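Local coordinates for protein VP2 (Primate bocaparvovirus 1, PDB 7L0Y) that self-assembles, in sixty copies, into the T=1 icosahedral capsid of human bocavirus 1, a shell about 26 nm across, at residues S63-F74 with L164-E175. Residues are numbered along the deposited sequence; the frame is centred on the assembly and turned at random.
Sequences SQRCVTTPWTYF and LFQYGYIPIENE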
loop_
_atom_site.group_PDB
_atom_site.type_symbol
_atom_site.label_atom_id
_atom_site.label_comp_id
_atom_site.label_asym_id
_atom_site.label_seq_id
_atom_site.Cartn_x
_atom_site.Cartn_y
_atom_site.Cartn_z
ATOM N N SER A 63 -102.895 -49.619 -43.613
ATOM C CA SER A 63 -101.752 -50.124 -44.360
ATOM C C SER A 63 -100.466 -49.646 -43.696
ATOM O O SER A 63 -100.120 -48.463 -43.778
ATOM C CB SER A 63 -101.803 -49.661 -45.817
ATOM O OG SER A 63 -100.733 -50.210 -46.562
ATOM N N GLN A 64 -99.758 -50.570 -43.055
ATOM C CA GLN A 64 -98.461 -50.277 -42.474
ATOM C C GLN A 64 -97.406 -51.121 -43.158
ATOM O O GLN A 64 -97.670 -52.221 -43.647
ATOM C CB GLN A 64 -98.410 -50.537 -40.964
ATOM C CG GLN A 64 -99.163 -49.535 -40.125
ATOM C CD GLN A 64 -98.573 -48.155 -40.236
ATOM O OE1 GLN A 64 -97.363 -48.007 -40.308
ATOM N NE2 GLN A 64 -99.422 -47.138 -40.254
ATOM N N ARG A 65 -96.201 -50.581 -43.185
ATOM C CA ARG A 65 -95.039 -51.310 -43.650
ATOM C C ARG A 65 -93.946 -51.084 -42.626
ATOM O O ARG A 65 -93.586 -49.939 -42.347
ATOM C CB ARG A 65 -94.584 -50.828 -45.018
ATOM C CG ARG A 65 -93.537 -51.689 -45.659
ATOM C CD ARG A 65 -93.064 -51.002 -46.897
ATOM N NE ARG A 65 -92.111 -51.794 -47.654
ATOM C CZ ARG A 65 -92.456 -52.546 -48.682
ATOM N NH1 ARG A 65 -93.718 -52.547 -49.071
ATOM N NH2 ARG A 65 -91.543 -53.253 -49.333
ATOM N N CYS A 66 -93.441 -52.158 -42.050
ATOM C CA CYS A 66 -92.422 -52.026 -41.030
ATOM C C CYS A 66 -91.277 -52.958 -41.353
ATOM O O CYS A 66 -91.469 -54.036 -41.908
ATOM C CB CYS A 66 -92.954 -52.348 -39.637
ATOM S SG CYS A 66 -93.705 -53.982 -39.511
ATOM N N VAL A 67 -90.086 -52.526 -40.996
ATOM C CA VAL A 67 -88.920 -53.385 -40.962
ATOM C C VAL A 67 -88.566 -53.642 -39.509
ATOM O O VAL A 67 -88.379 -52.705 -38.725
ATOM C CB VAL A 67 -87.760 -52.781 -41.761
ATOM C CG1 VAL A 67 -87.761 -51.340 -41.569
ATOM C CG2 VAL A 67 -86.436 -53.341 -41.274
ATOM N N THR A 68 -88.514 -54.913 -39.148
ATOM C CA THR A 68 -88.153 -55.346 -37.813
ATOM C C THR A 68 -86.703 -55.796 -37.806
ATOM O O THR A 68 -86.201 -56.337 -38.791
ATOM C CB THR A 68 -89.068 -56.474 -37.340
ATOM O OG1 THR A 68 -89.038 -57.540 -38.292
ATOM C CG2 THR A 68 -90.484 -55.982 -37.196
ATOM N N THR A 69 -86.037 -55.563 -36.699
ATOM C CA THR A 69 -84.601 -55.751 -36.631
ATOM C C THR A 69 -84.279 -56.830 -35.609
ATOM O O THR A 69 -85.126 -57.180 -34.782
ATOM C CB THR A 69 -83.905 -54.446 -36.250
ATOM O OG1 THR A 69 -84.221 -54.125 -34.898
ATOM C CG2 THR A 69 -84.397 -53.317 -37.128
ATOM N N PRO A 70 -83.083 -57.413 -35.661
ATOM C CA PRO A 70 -82.647 -58.298 -34.575
ATOM C C PRO A 70 -82.408 -57.586 -33.256
ATOM O O PRO A 70 -82.225 -58.258 -32.240
ATOM C CB PRO A 70 -81.355 -58.904 -35.128
ATOM C CG PRO A 70 -80.877 -57.912 -36.107
ATOM C CD PRO A 70 -82.089 -57.342 -36.740
ATOM N N TRP A 71 -82.365 -56.265 -33.247
ATOM C CA TRP A 71 -82.004 -55.450 -32.102
ATOM C C TRP A 71 -83.163 -55.237 -31.129
ATOM O O TRP A 71 -84.339 -55.308 -31.481
ATOM C CB TRP A 71 -81.500 -54.101 -32.583
ATOM C CG TRP A 71 -80.206 -54.184 -33.276
ATOM C CD1 TRP A 71 -80.001 -54.435 -34.591
ATOM C CD2 TRP A 71 -78.927 -53.968 -32.702
ATOM N NE1 TRP A 71 -78.669 -54.419 -34.870
ATOM C CE2 TRP A 71 -77.984 -54.122 -33.726
ATOM C CE3 TRP A 71 -78.483 -53.663 -31.421
ATOM C CZ2 TRP A 71 -76.629 -53.982 -33.509
ATOM C CZ3 TRP A 71 -77.142 -53.533 -31.208
ATOM C CH2 TRP A 71 -76.228 -53.697 -32.240
ATOM N N THR A 72 -82.795 -54.954 -29.884
ATOM C CA THR A 72 -83.693 -54.457 -28.856
ATOM C C THR A 72 -83.102 -53.175 -28.298
ATOM O O THR A 72 -81.950 -52.838 -28.561
ATOM C CB THR A 72 -83.912 -55.461 -27.716
ATOM O OG1 THR A 72 -82.656 -55.824 -27.138
ATOM C CG2 THR A 72 -84.609 -56.698 -28.199
ATOM N N TYR A 73 -83.902 -52.444 -27.536
ATOM C CA TYR A 73 -83.484 -51.128 -27.089
ATOM C C TYR A 73 -84.009 -50.848 -25.692
ATOM O O TYR A 73 -84.974 -51.451 -25.233
ATOM C CB TYR A 73 -83.959 -50.046 -28.064
ATOM C CG TYR A 73 -85.453 -49.945 -28.155
ATOM C CD1 TYR A 73 -86.152 -49.037 -27.380
ATOM C CD2 TYR A 73 -86.169 -50.778 -28.993
ATOM C CE1 TYR A 73 -87.501 -48.952 -27.452
ATOM C CE2 TYR A 73 -87.523 -50.699 -29.067
ATOM C CZ TYR A 73 -88.187 -49.787 -28.298
ATOM O OH TYR A 73 -89.551 -49.703 -28.375
ATOM N N PHE A 74 -83.343 -49.912 -25.027
ATOM C CA PHE A 74 -83.753 -49.382 -23.737
ATOM C C PHE A 74 -84.586 -48.127 -23.930
ATOM O O PHE A 74 -84.214 -47.236 -24.695
ATOM C CB PHE A 74 -82.539 -49.062 -22.866
ATOM C CG PHE A 74 -81.765 -50.260 -22.446
ATOM C CD1 PHE A 74 -82.111 -50.952 -21.313
ATOM C CD2 PHE A 74 -80.692 -50.703 -23.184
ATOM C CE1 PHE A 74 -81.421 -52.072 -20.933
ATOM C CE2 PHE A 74 -79.989 -51.816 -22.793
ATOM C CZ PHE A 74 -80.351 -52.498 -21.664
ATOM N N LEU A 164 -86.734 -56.183 -22.796
ATOM C CA LEU A 164 -86.583 -55.247 -23.897
ATOM C C LEU A 164 -87.457 -55.597 -25.091
ATOM O O LEU A 164 -87.714 -56.760 -25.366
ATOM C CB LEU A 164 -85.116 -55.151 -24.303
ATOM C CG LEU A 164 -84.276 -54.194 -23.453
ATOM C CD1 LEU A 164 -84.888 -53.928 -22.085
ATOM C CD2 LEU A 164 -82.835 -54.654 -23.350
ATOM N N PHE A 165 -87.923 -54.579 -25.795
ATOM C CA PHE A 165 -88.748 -54.802 -26.967
ATOM C C PHE A 165 -87.900 -54.759 -28.217
ATOM O O PHE A 165 -86.840 -54.149 -28.230
ATOM C CB PHE A 165 -89.841 -53.746 -27.070
ATOM C CG PHE A 165 -91.059 -54.062 -26.265
ATOM C CD1 PHE A 165 -92.168 -54.622 -26.864
ATOM C CD2 PHE A 165 -91.095 -53.798 -24.909
ATOM C CE1 PHE A 165 -93.294 -54.914 -26.127
ATOM C CE2 PHE A 165 -92.220 -54.087 -24.165
ATOM C CZ PHE A 165 -93.323 -54.645 -24.774
ATOM N N GLN A 166 -88.369 -55.429 -29.261
ATOM C CA GLN A 166 -87.676 -55.424 -30.530
ATOM C C GLN A 166 -87.750 -54.053 -31.177
ATOM O O GLN A 166 -88.790 -53.397 -31.169
ATOM C CB GLN A 166 -88.295 -56.454 -31.451
ATOM C CG GLN A 166 -87.541 -56.635 -32.706
ATOM C CD GLN A 166 -88.135 -57.697 -33.556
ATOM O OE1 GLN A 166 -89.134 -58.305 -33.198
ATOM N NE2 GLN A 166 -87.510 -57.958 -34.676
ATOM N N TYR A 167 -86.639 -53.637 -31.757
ATOM C CA TYR A 167 -86.579 -52.400 -32.503
ATOM C C TYR A 167 -87.106 -52.592 -33.915
ATOM O O TYR A 167 -86.881 -53.621 -34.550
ATOM C CB TYR A 167 -85.151 -51.876 -32.524
ATOM C CG TYR A 167 -84.917 -50.708 -33.434
ATOM C CD1 TYR A 167 -85.528 -49.493 -33.206
ATOM C CD2 TYR A 167 -84.009 -50.794 -34.462
ATOM C CE1 TYR A 167 -85.288 -48.426 -34.020
ATOM C CE2 TYR A 167 -83.761 -49.741 -35.262
ATOM C CZ TYR A 167 -84.398 -48.555 -35.042
ATOM O OH TYR A 167 -84.138 -47.490 -35.853
ATOM N N GLY A 168 -87.830 -51.596 -34.385
ATOM C CA GLY A 168 -88.387 -51.618 -35.717
ATOM C C GLY A 168 -88.811 -50.219 -36.071
ATOM O O GLY A 168 -88.907 -49.345 -35.208
ATOM N N TYR A 169 -89.053 -50.008 -37.355
ATOM C CA TYR A 169 -89.367 -48.678 -37.830
ATOM C C TYR A 169 -90.127 -48.789 -39.133
ATOM O O TYR A 169 -90.085 -49.809 -39.820
ATOM C CB TYR A 169 -88.103 -47.829 -37.994
ATOM C CG TYR A 169 -87.104 -48.385 -38.972
ATOM C CD1 TYR A 169 -87.146 -48.035 -40.307
ATOM C CD2 TYR A 169 -86.115 -49.259 -38.556
ATOM C CE1 TYR A 169 -86.240 -48.529 -41.190
ATOM C CE2 TYR A 169 -85.207 -49.763 -39.435
ATOM C CZ TYR A 169 -85.270 -49.400 -40.752
ATOM O OH TYR A 169 -84.366 -49.910 -41.644
ATOM N N ILE A 170 -90.834 -47.715 -39.456
ATOM C CA ILE A 170 -91.652 -47.632 -40.658
ATOM C C ILE A 170 -90.796 -46.995 -41.747
ATOM O O ILE A 170 -90.446 -45.811 -41.629
ATOM C CB ILE A 170 -92.930 -46.829 -40.398
ATOM C CG1 ILE A 170 -93.781 -47.550 -39.354
ATOM C CG2 ILE A 170 -93.709 -46.638 -41.670
ATOM C CD1 ILE A 170 -94.887 -46.715 -38.778
ATOM N N PRO A 171 -90.384 -47.741 -42.771
ATOM C CA PRO A 171 -89.527 -47.146 -43.802
ATOM C C PRO A 171 -90.261 -46.211 -44.744
ATOM O O PRO A 171 -89.652 -45.291 -45.296
ATOM C CB PRO A 171 -88.974 -48.376 -44.525
ATOM C CG PRO A 171 -90.030 -49.396 -44.359
ATOM C CD PRO A 171 -90.677 -49.156 -43.043
ATOM N N ILE A 172 -91.553 -46.423 -44.961
ATOM C CA ILE A 172 -92.295 -45.647 -45.938
ATOM C C ILE A 172 -93.740 -45.590 -45.484
ATOM O O ILE A 172 -94.200 -46.447 -44.728
ATOM C CB ILE A 172 -92.183 -46.263 -47.350
ATOM C CG1 ILE A 172 -92.692 -45.300 -48.414
ATOM C CG2 ILE A 172 -92.992 -47.525 -47.426
ATOM C CD1 ILE A 172 -92.363 -45.733 -49.803
ATOM N N GLU A 173 -94.461 -44.580 -45.948
ATOM C CA GLU A 173 -95.897 -44.538 -45.717
ATOM C C GLU A 173 -96.550 -45.469 -46.726
ATOM O O GLU A 173 -96.475 -45.239 -47.936
ATOM C CB GLU A 173 -96.404 -43.107 -45.847
ATOM C CG GLU A 173 -97.833 -42.899 -45.400
ATOM C CD GLU A 173 -98.232 -41.436 -45.426
ATOM O OE1 GLU A 173 -97.409 -40.609 -45.868
ATOM O OE2 GLU A 173 -99.359 -41.108 -45.000
ATOM N N ASN A 174 -97.199 -46.520 -46.230
ATOM C CA ASN A 174 -97.477 -47.675 -47.077
ATOM C C ASN A 174 -98.623 -47.399 -48.034
ATOM O O ASN A 174 -98.631 -47.900 -49.162
ATOM C CB ASN A 174 -97.784 -48.896 -46.214
ATOM C CG ASN A 174 -97.749 -50.189 -47.001
ATOM O OD1 ASN A 174 -96.982 -50.331 -47.950
ATOM N ND2 ASN A 174 -98.587 -51.139 -46.610
ATOM N N GLU A 175 -99.608 -46.615 -47.603
ATOM C CA GLU A 175 -100.729 -46.304 -48.481
ATOM C C GLU A 175 -100.266 -45.511 -49.694
ATOM O O GLU A 175 -100.882 -45.577 -50.763
ATOM C CB GLU A 175 -101.795 -45.534 -47.705
ATOM C CG GLU A 175 -103.078 -45.277 -48.466
ATOM C CD GLU A 175 -103.878 -46.534 -48.732
ATOM O OE1 GLU A 175 -103.605 -47.566 -48.088
ATOM O OE2 GLU A 175 -104.783 -46.491 -49.591
#
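Tyr-167 O takes two bonds from Thr-69, one from backbone N (3.0 Å) and one from OG1 (2.7 Å), at the corner of an antiparallel ribbon in the parvovirus coat protein. The amide lies nearly in line with the carbonyl, whereas the hydroxyl sits above its plane. Thr-69 OG1 also accepts from Trp-71 N, closing an ST turn around Pro-70; chi1 of 69° sets this oxygen between the backbone N and carbonyl carbon of its own residue, where it can reach Tyr-167 O and Trp-71 N. Past the corner Tyr-167 N bonds to Trp-71 O almost straight (177°), and a beta bulge shifts the register by two residues between Thr-68 and Thr-72. Gln-166, extended with CG opposite its backbone N (chi1 -173°), brings NE2 back to Thr-69 O, tilted from the carbonyl plane. Before the corner, Val-67 and Tyr-169 form a hydrogen-bonded pair, with Val-67 N 3.0 Å from Tyr-169 O. The Tyr-169 hydroxyl bonds to Phe-200 N, and its ring receives Val-67 CG1 over one face. Strand 50-53 flanks 65-69 and strand 424-429 flanks 71-74, where Thr-72 OG1 bonds to Ile-427 O; Val-244 of a second subunit packs on Tyr-73. At the far end Leu-164 CD2 lies over one face of the Phe-74 ring in a CH-pi contact, 3.9 Å from its centroid and offset toward the rim, nearest to CZ.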